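Local coordinates for protein succinate-semialdehyde dehydrogenase (Streptococcus pyogenes MGAS1882, PDB 4OGD) that oxidises succinic semialdehyde to succinate, using NADP+ as the cofactor that takes up the hydride, at residues A[124-129]-A[189-194]; A[138-143]-A[204-209]; A[234-239]-A[248-253]; A[264-269]-A[389-394]. All blocks are in the same frame, centred on the assembly; numbering follows the deposited sequence.

In the fold
From the N terminus, the chain lays strand 124-128 and then helix 136-148, and their partners come some 60 residues later in helix 188-196 and strand 200-206. Contacts 1 and 2 therefore cross along the chain. Both belong to one Rossmann-type sheet, where strands 124-128 and 200-206 are neighbours, and backbone bonds run directly between them. Contact 3 follows in series and closes a short loop, strand 235-238 to helix 244-256, in a second sheet. Contact 4 spans 119 intervening residues to bring 264-269 and 389-394 together around strand 235-238, so it touches contact 3. The centres of contacts 1 and 3 lie about 37 Å apart, on opposite sides of the chain's centre.

Contact 1. Residues A[124-129]-A[189-194]; sequences VILAVE and DQVSQV
L126, in the middle of strand 124-128, faces the helix that carries V191 and V194, and the nearest CA atoms, those of L126 and V194, are 7.7 Å apart. The two valines stand one helical turn apart on the same flank of helix 188-196, and the leucine reaches out between them. Its CG lies anti to the backbone N (chi1 169°), which sends the branched end straight out from the sheet. The methyl CD2 then does most of the touching: L126 CD2 is 4.1 Å from V194 CG1 and 4.2 Å from V191 CG1. The second branch also leans over V194, with L126 CD1 4.3 Å from V194 CG1. The leucine and V194 side chains cross at about a right angle, so methyl meets methyl and the chains do not run alongside each other. Both valines turn CG1 to the leucine.

Around this trio V153, V200 and I186 extend the apolar layer, while I125 and A127 project from the other face of the strand onto helix 136-148. The sheet is thus covered on both faces, as in a Rossmann fold, and helix 188-196 leads into strand 200-206, the next neighbour of 124-128. With only methyl groups meeting at van der Waals distances, the contact gains its stability from burial and dispersion, and it probably imposes little directional demand on the helix.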
loop_
_atom_site.group_PDB
_atom_site.type_symbol
_atom_site.label_atom_id
_atom_site.label_comp_id
_atom_site.label_asym_id
_atom_site.label_seq_id
_atom_site.Cartn_x
_atom_site.Cartn_y
_atom_site.Cartn_z
ATOM N N VAL A 124 14.591 -5.258 4.733
ATOM C CA VAL A 124 14.682 -4.363 5.889
ATOM C C VAL A 124 13.566 -3.324 5.824
ATOM O O VAL A 124 13.338 -2.702 4.782
ATOM C CB VAL A 124 16.050 -3.658 5.956
ATOM C CG1 VAL A 124 16.156 -2.792 7.217
ATOM C CG2 VAL A 124 17.171 -4.691 5.913
ATOM N N ILE A 125 12.861 -3.155 6.937
ATOM C CA ILE A 125 11.764 -2.193 7.008
ATOM C C ILE A 125 12.171 -1.013 7.883
ATOM O O ILE A 125 12.654 -1.206 9.000
ATOM C CB ILE A 125 10.503 -2.846 7.603
ATOM C CG1 ILE A 125 10.063 -4.036 6.748
ATOM C CG2 ILE A 125 9.379 -1.826 7.743
ATOM C CD1 ILE A 125 9.754 -3.668 5.313
ATOM N N LEU A 126 11.998 0.204 7.369
ATOM C CA LEU A 126 12.143 1.406 8.184
ATOM C C LEU A 126 10.824 1.753 8.855
ATOM O O LEU A 126 9.811 1.971 8.181
ATOM C CB LEU A 126 12.603 2.598 7.337
ATOM C CG LEU A 126 12.528 3.951 8.046
ATOM C CD1 LEU A 126 13.474 4.031 9.243
ATOM C CD2 LEU A 126 12.808 5.096 7.076
ATOM N N ALA A 127 10.844 1.807 10.182
ATOM C CA ALA A 127 9.695 2.260 10.949
ATOM C C ALA A 127 9.977 3.660 11.467
ATOM O O ALA A 127 11.030 3.912 12.060
ATOM C CB ALA A 127 9.410 1.300 12.108
ATOM N N VAL A 128 9.052 4.579 11.209
ATOM C CA VAL A 128 9.159 5.937 11.729
ATOM C C VAL A 128 8.000 6.103 12.701
ATOM O O VAL A 128 6.845 6.039 12.296
ATOM C CB VAL A 128 9.073 6.986 10.605
ATOM C CG1 VAL A 128 9.235 8.388 11.179
ATOM C CG2 VAL A 128 10.134 6.717 9.547
ATOM N N GLU A 129 8.314 6.270 13.987
ATOM C CA GLU A 129 7.309 6.218 15.049
ATOM C C GLU A 129 7.317 7.477 15.915
ATOM O O GLU A 129 8.335 8.173 15.999
ATOM C CB GLU A 129 7.505 4.946 15.896
ATOM C CG GLU A 129 7.497 3.646 15.073
ATOM C CD GLU A 129 6.218 3.438 14.268
ATOM O OE1 GLU A 129 5.165 3.991 14.652
ATOM O OE2 GLU A 129 6.262 2.706 13.241
ATOM N N ASP A 189 18.106 13.992 6.918
ATOM C CA ASP A 189 18.857 13.712 5.701
ATOM C C ASP A 189 19.307 12.256 5.668
ATOM O O ASP A 189 19.307 11.628 4.614
ATOM C CB ASP A 189 20.051 14.655 5.568
ATOM C CG ASP A 189 19.630 16.091 5.340
ATOM O OD1 ASP A 189 18.635 16.312 4.615
ATOM O OD2 ASP A 189 20.293 16.997 5.887
ATOM N N GLN A 190 19.677 11.723 6.829
ATOM C CA GLN A 190 20.034 10.316 6.924
ATOM C C GLN A 190 18.809 9.436 6.697
ATOM O O GLN A 190 18.923 8.358 6.110
ATOM C CB GLN A 190 20.697 10.008 8.269
ATOM C CG GLN A 190 22.146 10.502 8.352
ATOM C CD GLN A 190 22.736 10.367 9.741
ATOM O OE1 GLN A 190 22.136 10.795 10.732
ATOM N NE2 GLN A 190 23.926 9.773 9.825
ATOM N N VAL A 191 17.643 9.898 7.149
ATOM C CA VAL A 191 16.405 9.158 6.909
ATOM C C VAL A 191 16.180 9.020 5.404
ATOM O O VAL A 191 15.827 7.947 4.918
ATOM C CB VAL A 191 15.184 9.831 7.562
ATOM C CG1 VAL A 191 13.894 9.156 7.111
ATOM C CG2 VAL A 191 15.291 9.773 9.079
ATOM N N SER A 192 16.404 10.103 4.663
ATOM C CA SER A 192 16.242 10.058 3.211
ATOM C C SER A 192 17.165 9.031 2.568
ATOM O O SER A 192 16.772 8.331 1.632
ATOM C CB SER A 192 16.483 11.438 2.597
ATOM O OG SER A 192 15.548 12.363 3.094
ATOM N N GLN A 193 18.391 8.942 3.076
ATOM C CA GLN A 193 19.343 7.952 2.592
ATOM C C GLN A 193 18.870 6.531 2.886
ATOM O O GLN A 193 19.027 5.636 2.056
ATOM C CB GLN A 193 20.710 8.171 3.234
ATOM C CG GLN A 193 21.382 9.479 2.866
ATOM C CD GLN A 193 22.654 9.703 3.666
ATOM O OE1 GLN A 193 22.722 10.598 4.509
ATOM N NE2 GLN A 193 23.664 8.878 3.416
ATOM N N VAL A 194 18.294 6.329 4.066
ATOM C CA VAL A 194 17.765 5.018 4.435
ATOM C C VAL A 194 16.663 4.605 3.452
ATOM O O VAL A 194 16.645 3.481 2.957
ATOM C CB VAL A 194 17.262 4.988 5.903
ATOM C CG1 VAL A 194 16.539 3.679 6.209
ATOM C CG2 VAL A 194 18.442 5.170 6.867
#

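Contact 2. Residues A[138-143]-A[204-209]; sequences IMRVFA and CLTGSE
Residues 138-143 of helix 136-148 lie over the end of strand 200-206, with V141 CA 7.7 Å from C204 CA, in the Rossmann-type half of the aldehyde dehydrogenase fold. The helix follows strand 124-128 and covers the same face of the sheet, where V141 meets A127 as well as C204.

The thiol of C204 packs against the valine. Its SG takes the crowded position between backbone N and carbonyl carbon (chi1 51°) and faces the whole isopropyl group: V141 CG1 is 3.8 Å from C204 SG and V141 CG2 is 3.9 Å from it. Sulfur against branched carbon makes a compact apolar patch.

One residue earlier the helix sends R140 past T206. The arginine chain bends at chi3, and the arginine side chain crosses that of T206 at about a right angle. The chief partner of R140 is E437, in a salt bridge through NE; F426 adds a cation-pi contact and Y136 OH binds NH1. After T206 the chain turns through G207, whose backbone angles call for glycine, to S208, the N-cap of helix 209-221, consistent with the glycine-serine signature of cofactor binding in this family.

R140 NH2 and T206 OG1 are 3.9 Å apart, too far for a direct bond. T206 OG1 also has a weak hydrogen bond with E129 OE1. A water spans the gap, 2.8 Å from T206 OG1 and more weakly, at 3.3 Å, from R140 NH2.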
loop_
_atom_site.group_PDB
_atom_site.type_symbol
_atom_site.label_atom_id
_atom_site.label_comp_id
_atom_site.label_asym_id
_atom_site.label_seq_id
_atom_site.Cartn_x
_atom_site.Cartn_y
_atom_site.Cartn_z
ATOM N N ILE A 138 5.727 1.205 18.245
ATOM C CA ILE A 138 6.785 0.316 17.755
ATOM C C ILE A 138 6.278 -1.117 17.675
ATOM O O ILE A 138 6.445 -1.795 16.658
ATOM C CB ILE A 138 8.043 0.318 18.649
ATOM C CG1 ILE A 138 8.619 1.727 18.799
ATOM C CG2 ILE A 138 9.103 -0.599 18.050
ATOM C CD1 ILE A 138 9.751 1.795 19.839
ATOM N N MET A 139 5.651 -1.582 18.748
ATOM C CA MET A 139 5.272 -2.988 18.834
ATOM C C MET A 139 4.289 -3.375 17.730
ATOM O O MET A 139 4.342 -4.495 17.207
ATOM C CB MET A 139 4.700 -3.324 20.221
ATOM C CG MET A 139 4.522 -4.833 20.447
ATOM S SD MET A 139 6.094 -5.712 20.432
ATOM C CE MET A 139 6.552 -5.473 22.146
ATOM N N ARG A 140 3.419 -2.440 17.350
ATOM C CA ARG A 140 2.429 -2.703 16.302
ATOM C C ARG A 140 3.079 -3.144 15.005
ATOM O O ARG A 140 2.496 -3.926 14.256
ATOM C CB ARG A 140 1.543 -1.475 16.038
ATOM C CG ARG A 140 0.488 -1.236 17.111
ATOM C CD ARG A 140 -0.744 -0.467 16.620
ATOM N NE ARG A 140 -0.457 0.573 15.643
ATOM C CZ ARG A 140 -1.143 1.712 15.527
ATOM N NH1 ARG A 140 -2.155 1.983 16.344
ATOM N NH2 ARG A 140 -0.798 2.593 14.603
ATOM N N VAL A 141 4.277 -2.638 14.734
ATOM C CA VAL A 141 4.966 -2.996 13.498
ATOM C C VAL A 141 6.142 -3.939 13.702
ATOM O O VAL A 141 6.421 -4.756 12.825
ATOM C CB VAL A 141 5.402 -1.756 12.680
ATOM C CG1 VAL A 141 4.184 -1.003 12.213
ATOM C CG2 VAL A 141 6.299 -0.846 13.493
ATOM N N PHE A 142 6.824 -3.855 14.848
ATOM C CA PHE A 142 7.915 -4.788 15.095
ATOM C C PHE A 142 7.420 -6.235 15.187
ATOM O O PHE A 142 8.017 -7.133 14.585
ATOM C CB PHE A 142 8.702 -4.421 16.359
ATOM C CG PHE A 142 9.676 -5.482 16.771
ATOM C CD1 PHE A 142 10.825 -5.706 16.024
ATOM C CD2 PHE A 142 9.427 -6.280 17.877
ATOM C CE1 PHE A 142 11.725 -6.706 16.384
ATOM C CE2 PHE A 142 10.319 -7.288 18.235
ATOM C CZ PHE A 142 11.461 -7.492 17.495
ATOM N N ALA A 143 6.353 -6.470 15.950
ATOM C CA ALA A 143 5.892 -7.845 16.174
ATOM C C ALA A 143 5.603 -8.605 14.868
ATOM O O ALA A 143 6.158 -9.687 14.653
ATOM C CB ALA A 143 4.688 -7.894 17.133
ATOM N N CYS A 204 7.071 2.062 7.189
ATOM C CA CYS A 204 5.814 2.240 7.909
ATOM C C CYS A 204 5.960 3.434 8.831
ATOM O O CYS A 204 6.922 3.531 9.593
ATOM C CB CYS A 204 5.415 0.977 8.693
ATOM S SG CYS A 204 6.718 0.301 9.766
ATOM N N LEU A 205 5.012 4.357 8.753
ATOM C CA LEU A 205 5.074 5.543 9.587
ATOM C C LEU A 205 3.798 5.734 10.373
ATOM O O LEU A 205 2.697 5.557 9.853
ATOM C CB LEU A 205 5.336 6.793 8.734
ATOM C CG LEU A 205 5.430 8.136 9.472
ATOM C CD1 LEU A 205 6.444 9.035 8.786
ATOM C CD2 LEU A 205 4.077 8.860 9.567
ATOM N N THR A 206 3.974 6.117 11.630
ATOM C CA THR A 206 2.889 6.614 12.454
ATOM C C THR A 206 3.312 7.992 12.927
ATOM O O THR A 206 4.429 8.173 13.409
ATOM C CB THR A 206 2.653 5.699 13.658
ATOM O OG1 THR A 206 2.314 4.389 13.184
ATOM C CG2 THR A 206 1.501 6.228 14.495
ATOM N N GLY A 207 2.441 8.977 12.761
ATOM C CA GLY A 207 2.794 10.326 13.176
ATOM C C GLY A 207 1.892 11.361 12.548
ATOM O O GLY A 207 0.704 11.111 12.342
ATOM N N SER A 208 2.454 12.527 12.250
ATOM C CA SER A 208 1.664 13.646 11.754
ATOM C C SER A 208 1.590 13.614 10.250
ATOM O O SER A 208 2.438 13.010 9.585
ATOM C CB SER A 208 2.312 14.966 12.161
ATOM O OG SER A 208 3.465 15.194 11.363
ATOM N N GLU A 209 0.599 14.299 9.695
ATOM C CA GLU A 209 0.453 14.250 8.256
ATOM C C GLU A 209 1.561 14.993 7.514
ATOM O O GLU A 209 1.835 14.674 6.364
ATOM C CB GLU A 209 -0.930 14.699 7.804
ATOM C CG GLU A 209 -1.264 16.129 8.102
ATOM C CD GLU A 209 -2.582 16.510 7.464
ATOM O OE1 GLU A 209 -2.607 16.754 6.239
ATOM O OE2 GLU A 209 -3.592 16.536 8.182
HETATM O O HOH W 1 2.461 2.129 14.788
#

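Contact 3. Residues A[234-239]-A[248-253]; sequences DAFIIL and EKVLYF
F236 leaves strand 235-238 toward V250 and L251 of helix 244-256 and bridges a wide backbone gap, 10.0 Å between F236 CA and L251 CA. At its base, F236 CB lies against CD1 of F269, the neighbouring ring that meets it edge-to-face. With CG anti to the backbone N (chi1 -176°), the ring is carried straight off the sheet toward the helix. At one edge CD2 meets the hydroxyl OG of S266, close to the ring plane. Further along, CE2 has the T391 methyl CG2 packed against one face of the ring. F393 CD2, near F236 CE1, lies on the same side of the ring as that methyl, and F269 covers the other face.

The tip makes the contact with the helix. F236 CZ is 4.0 Å from V250 CG2, a methyl that sits at the ring edge in the ring plane. F236 CZ also lies 4.2 Å from L251 CD2, which approaches obliquely, so two successive helix residues share the one ring atom. L251 gets there by extending (chi2 179°), although its CB does not itself head for the strand; L282 of helix 276-288 touches its side chain too.

L247 and S254 close around the same ring. Strand 235-238, helix 244-256 and strand 268-272 are successive elements, and the two strands run parallel as neighbours: the phenylalanine packs the helix onto the sheet as in a beta-alpha-beta unit.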
loop_
_atom_site.group_PDB
_atom_site.type_symbol
_atom_site.label_atom_id
_atom_site.label_comp_id
_atom_site.label_asym_id
_atom_site.label_seq_id
_atom_site.Cartn_x
_atom_site.Cartn_y
_atom_site.Cartn_z
ATOM N N ASP A 234 -11.688 12.786 15.169
ATOM C CA ASP A 234 -12.773 11.816 15.240
ATOM C C ASP A 234 -14.074 12.419 15.737
ATOM O O ASP A 234 -14.094 13.165 16.718
ATOM C CB ASP A 234 -12.394 10.644 16.151
ATOM C CG ASP A 234 -11.267 9.790 15.589
ATOM O OD1 ASP A 234 -10.831 9.998 14.432
ATOM O OD2 ASP A 234 -10.836 8.874 16.317
ATOM N N ALA A 235 -15.162 12.076 15.060
ATOM C CA ALA A 235 -16.487 12.504 15.499
ATOM C C ALA A 235 -17.080 11.494 16.488
ATOM O O ALA A 235 -17.168 10.295 16.194
ATOM C CB ALA A 235 -17.399 12.680 14.307
ATOM N N PHE A 236 -17.487 12.002 17.652
ATOM C CA PHE A 236 -18.155 11.235 18.695
ATOM C C PHE A 236 -19.604 11.711 18.600
ATOM O O PHE A 236 -19.922 12.827 19.015
ATOM C CB PHE A 236 -17.495 11.600 20.040
ATOM C CG PHE A 236 -18.003 10.833 21.253
ATOM C CD1 PHE A 236 -19.300 10.995 21.720
ATOM C CD2 PHE A 236 -17.132 10.022 21.982
ATOM C CE1 PHE A 236 -19.743 10.322 22.864
ATOM C CE2 PHE A 236 -17.558 9.347 23.125
ATOM C CZ PHE A 236 -18.861 9.494 23.571
ATOM N N ILE A 237 -20.463 10.878 18.009
ATOM C CA ILE A 237 -21.818 11.287 17.625
ATOM C C ILE A 237 -22.849 10.756 18.616
ATOM O O ILE A 237 -22.991 9.542 18.797
ATOM C CB ILE A 237 -22.173 10.772 16.225
ATOM C CG1 ILE A 237 -21.069 11.120 15.219
ATOM C CG2 ILE A 237 -23.517 11.343 15.775
ATOM C CD1 ILE A 237 -21.306 10.539 13.828
ATOM N N ILE A 238 -23.557 11.674 19.263
ATOM C CA ILE A 238 -24.551 11.318 20.267
ATOM C C ILE A 238 -25.938 11.284 19.628
ATOM O O ILE A 238 -26.518 12.332 19.333
ATOM C CB ILE A 238 -24.515 12.319 21.433
ATOM C CG1 ILE A 238 -23.104 12.388 22.019
ATOM C CG2 ILE A 238 -25.524 11.941 22.515
ATOM C CD1 ILE A 238 -22.953 13.432 23.085
ATOM N N LEU A 239 -26.456 10.082 19.391
ATOM C CA LEU A 239 -27.749 9.931 18.722
ATOM C C LEU A 239 -28.915 10.217 19.657
ATOM O O LEU A 239 -28.744 10.371 20.876
ATOM C CB LEU A 239 -27.894 8.534 18.106
ATOM C CG LEU A 239 -26.815 8.154 17.090
ATOM C CD1 LEU A 239 -27.172 6.866 16.373
ATOM C CD2 LEU A 239 -26.627 9.280 16.095
ATOM N N GLU A 248 -21.810 9.600 30.284
ATOM C CA GLU A 248 -20.995 10.320 31.259
ATOM C C GLU A 248 -19.755 9.523 31.663
ATOM O O GLU A 248 -18.675 10.078 31.855
ATOM C CB GLU A 248 -21.826 10.671 32.497
ATOM C CG GLU A 248 -21.023 11.365 33.596
ATOM C CD GLU A 248 -21.905 11.966 34.675
ATOM O OE1 GLU A 248 -23.146 11.853 34.570
ATOM O OE2 GLU A 248 -21.355 12.560 35.624
ATOM N N LYS A 249 -19.913 8.211 31.764
ATOM C CA LYS A 249 -18.842 7.358 32.261
ATOM C C LYS A 249 -17.647 7.237 31.320
ATOM O O LYS A 249 -16.556 6.871 31.757
ATOM C CB LYS A 249 -19.404 5.983 32.619
ATOM C CG LYS A 249 -20.406 6.071 33.767
ATOM C CD LYS A 249 -21.035 4.742 34.123
ATOM C CE LYS A 249 -21.815 4.886 35.429
ATOM N NZ LYS A 249 -22.452 3.616 35.864
ATOM N N VAL A 250 -17.838 7.549 30.040
ATOM C CA VAL A 250 -16.738 7.409 29.086
ATOM C C VAL A 250 -16.112 8.734 28.664
ATOM O O VAL A 250 -15.067 8.745 28.007
ATOM C CB VAL A 250 -17.149 6.620 27.818
ATOM C CG1 VAL A 250 -17.896 5.347 28.193
ATOM C CG2 VAL A 250 -17.981 7.486 26.877
ATOM N N LEU A 251 -16.723 9.853 29.048
ATOM C CA LEU A 251 -16.298 11.146 28.504
ATOM C C LEU A 251 -14.870 11.564 28.868
ATOM O O LEU A 251 -14.142 12.063 28.008
ATOM C CB LEU A 251 -17.289 12.266 28.850
ATOM C CG LEU A 251 -18.628 12.294 28.111
ATOM C CD1 LEU A 251 -19.456 13.460 28.622
ATOM C CD2 LEU A 251 -18.465 12.402 26.593
ATOM N N TYR A 252 -14.472 11.373 30.130
ATOM C CA TYR A 252 -13.140 11.793 30.560
ATOM C C TYR A 252 -12.076 11.065 29.742
ATOM O O TYR A 252 -11.193 11.689 29.155
ATOM C CB TYR A 252 -12.930 11.534 32.057
ATOM C CG TYR A 252 -11.735 12.275 32.610
ATOM C CD1 TYR A 252 -11.890 13.494 33.253
ATOM C CD2 TYR A 252 -10.449 11.767 32.466
ATOM C CE1 TYR A 252 -10.797 14.186 33.754
ATOM C CE2 TYR A 252 -9.350 12.452 32.952
ATOM C CZ TYR A 252 -9.531 13.657 33.598
ATOM O OH TYR A 252 -8.437 14.335 34.085
ATOM N N PHE A 253 -12.179 9.743 29.693
ATOM C CA PHE A 253 -11.264 8.955 28.876
ATOM C C PHE A 253 -11.286 9.411 27.422
ATOM O O PHE A 253 -10.233 9.573 26.795
ATOM C CB PHE A 253 -11.619 7.469 28.934
ATOM C CG PHE A 253 -10.966 6.657 27.852
ATOM C CD1 PHE A 253 -9.652 6.233 27.983
ATOM C CD2 PHE A 253 -11.656 6.339 26.689
ATOM C CE1 PHE A 253 -9.038 5.501 26.977
ATOM C CE2 PHE A 253 -11.047 5.614 25.679
ATOM C CZ PHE A 253 -9.745 5.193 25.821
#

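Contact 4. Residues A[264-269]-A[389-394]; sequences TSSKRF and GGTIFS
T391 OG1 is held by two partners, a water that donates to it over 2.8 Å and the carbonyl O of S416. The same water lies 2.7 Å from S266 OG. It thus joins S266 OG and T391 OG1, which are themselves 4.3 Å apart and make no direct bond. The chi1 of T391, -70°, places OG1 beside its own backbone N and turned to this water.

A second water links the backbones: it donates to T264 O over 2.9 Å and accepts a weak bond from G390 N at 3.1 Å. Between T264 and G389 the backbone segments come close, 5.5 Å from T264 CA to G389 CA. Here the methyl T264 CG2 rests 4.4 Å from G389 N, whose hydrogen goes to D234 OD1. The backbone angles of G390 call for glycine. S266, the centre of an inverse gamma turn, also sets its carbonyl O 3.6 Å above one face of the F269 ring.

Strand 235-238 separates strands 268-272 and 391-393 in the sheet. The water-linked loops meet across its start, with F236 between S266 and T391, while S266 is bonded through its backbone to S254 of helix 244-256.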
loop_
_atom_site.group_PDB
_atom_site.type_symbol
_atom_site.label_atom_id
_atom_site.label_comp_id
_atom_site.label_asym_id
_atom_site.label_seq_id
_atom_site.Cartn_x
_atom_site.Cartn_y
_atom_site.Cartn_z
ATOM N N THR A 264 -6.791 8.995 17.851
ATOM C CA THR A 264 -8.188 8.584 17.976
ATOM C C THR A 264 -8.893 9.206 19.193
ATOM O O THR A 264 -9.877 8.655 19.708
ATOM C CB THR A 264 -8.326 7.040 18.051
ATOM O OG1 THR A 264 -7.401 6.523 19.016
ATOM C CG2 THR A 264 -8.049 6.404 16.693
ATOM N N SER A 265 -8.409 10.356 19.652
ATOM C CA SER A 265 -9.123 11.087 20.705
ATOM C C SER A 265 -10.490 11.511 20.165
ATOM O O SER A 265 -10.665 11.674 18.958
ATOM C CB SER A 265 -8.329 12.314 21.148
ATOM O OG SER A 265 -8.819 12.819 22.392
ATOM N N SER A 266 -11.467 11.674 21.051
ATOM C CA SER A 266 -12.806 12.061 20.611
ATOM C C SER A 266 -12.884 13.576 20.444
ATOM O O SER A 266 -13.392 14.279 21.315
ATOM C CB SER A 266 -13.842 11.562 21.617
ATOM O OG SER A 266 -13.787 10.142 21.697
ATOM N N LYS A 267 -12.387 14.073 19.313
ATOM C CA LYS A 267 -12.097 15.498 19.183
ATOM C C LYS A 267 -13.294 16.354 18.796
ATOM O O LYS A 267 -13.350 17.531 19.148
ATOM C CB LYS A 267 -10.933 15.733 18.213
ATOM C CG LYS A 267 -9.682 14.972 18.597
ATOM C CD LYS A 267 -8.433 15.599 17.994
ATOM C CE LYS A 267 -7.169 14.808 18.385
ATOM N NZ LYS A 267 -6.894 13.666 17.434
ATOM N N ARG A 268 -14.240 15.779 18.066
ATOM C CA ARG A 268 -15.446 16.528 17.690
ATOM C C ARG A 268 -16.676 15.836 18.241
ATOM O O ARG A 268 -17.113 14.821 17.706
ATOM C CB ARG A 268 -15.575 16.664 16.161
ATOM C CG ARG A 268 -14.438 17.429 15.475
ATOM C CD ARG A 268 -14.685 17.543 13.958
ATOM N NE ARG A 268 -14.595 16.227 13.328
ATOM C CZ ARG A 268 -15.366 15.812 12.330
ATOM N NH1 ARG A 268 -16.297 16.610 11.815
ATOM N NH2 ARG A 268 -15.208 14.588 11.852
ATOM N N PHE A 269 -17.241 16.385 19.311
ATOM C CA PHE A 269 -18.495 15.870 19.818
ATOM C C PHE A 269 -19.616 16.450 18.983
ATOM O O PHE A 269 -19.728 17.664 18.859
ATOM C CB PHE A 269 -18.679 16.260 21.283
ATOM C CG PHE A 269 -17.757 15.530 22.219
ATOM C CD1 PHE A 269 -17.967 14.186 22.506
ATOM C CD2 PHE A 269 -16.681 16.182 22.808
ATOM C CE1 PHE A 269 -17.123 13.500 23.378
ATOM C CE2 PHE A 269 -15.821 15.493 23.683
ATOM C CZ PHE A 269 -16.049 14.154 23.964
ATOM N N GLY A 389 -10.916 7.320 13.458
ATOM C CA GLY A 389 -11.854 6.612 14.310
ATOM C C GLY A 389 -13.178 7.340 14.436
ATOM O O GLY A 389 -13.669 7.937 13.481
ATOM N N GLY A 390 -13.749 7.305 15.635
ATOM C CA GLY A 390 -15.047 7.915 15.865
ATOM C C GLY A 390 -15.896 7.045 16.757
ATOM O O GLY A 390 -15.597 5.872 16.958
ATOM N N THR A 391 -16.962 7.632 17.296
ATOM C CA THR A 391 -17.843 6.934 18.219
ATOM C C THR A 391 -19.281 7.165 17.823
ATOM O O THR A 391 -19.633 8.268 17.415
ATOM C CB THR A 391 -17.637 7.460 19.644
ATOM O OG1 THR A 391 -16.351 7.047 20.120
ATOM C CG2 THR A 391 -18.727 6.952 20.607
ATOM N N ILE A 392 -20.100 6.122 17.910
ATOM C CA ILE A 392 -21.544 6.298 17.799
ATOM C C ILE A 392 -22.164 5.909 19.134
ATOM O O ILE A 392 -21.976 4.780 19.605
ATOM C CB ILE A 392 -22.169 5.427 16.690
ATOM C CG1 ILE A 392 -21.468 5.626 15.341
ATOM C CG2 ILE A 392 -23.667 5.712 16.593
ATOM C CD1 ILE A 392 -21.487 7.049 14.828
ATOM N N PHE A 393 -22.878 6.853 19.749
ATOM C CA PHE A 393 -23.545 6.611 21.024
ATOM C C PHE A 393 -25.045 6.455 20.821
ATOM O O PHE A 393 -25.743 7.407 20.454
ATOM C CB PHE A 393 -23.233 7.723 22.035
ATOM C CG PHE A 393 -22.735 7.198 23.339
ATOM C CD1 PHE A 393 -23.627 6.811 24.328
ATOM C CD2 PHE A 393 -21.377 7.037 23.560
ATOM C CE1 PHE A 393 -23.175 6.305 25.523
ATOM C CE2 PHE A 393 -20.918 6.530 24.752
ATOM C CZ PHE A 393 -21.822 6.157 25.735
ATOM N N SER A 394 -25.525 5.235 21.046
ATOM C CA SER A 394 -26.917 4.876 20.812
ATOM C C SER A 394 -27.284 3.626 21.600
ATOM O O SER A 394 -26.524 2.654 21.625
ATOM C CB SER A 394 -27.158 4.625 19.323
ATOM O OG SER A 394 -28.464 4.104 19.105
HETATM O O HOH W 2 -12.213 7.673 18.248
HETATM O O HOH W 3 -14.432 8.949 19.369
#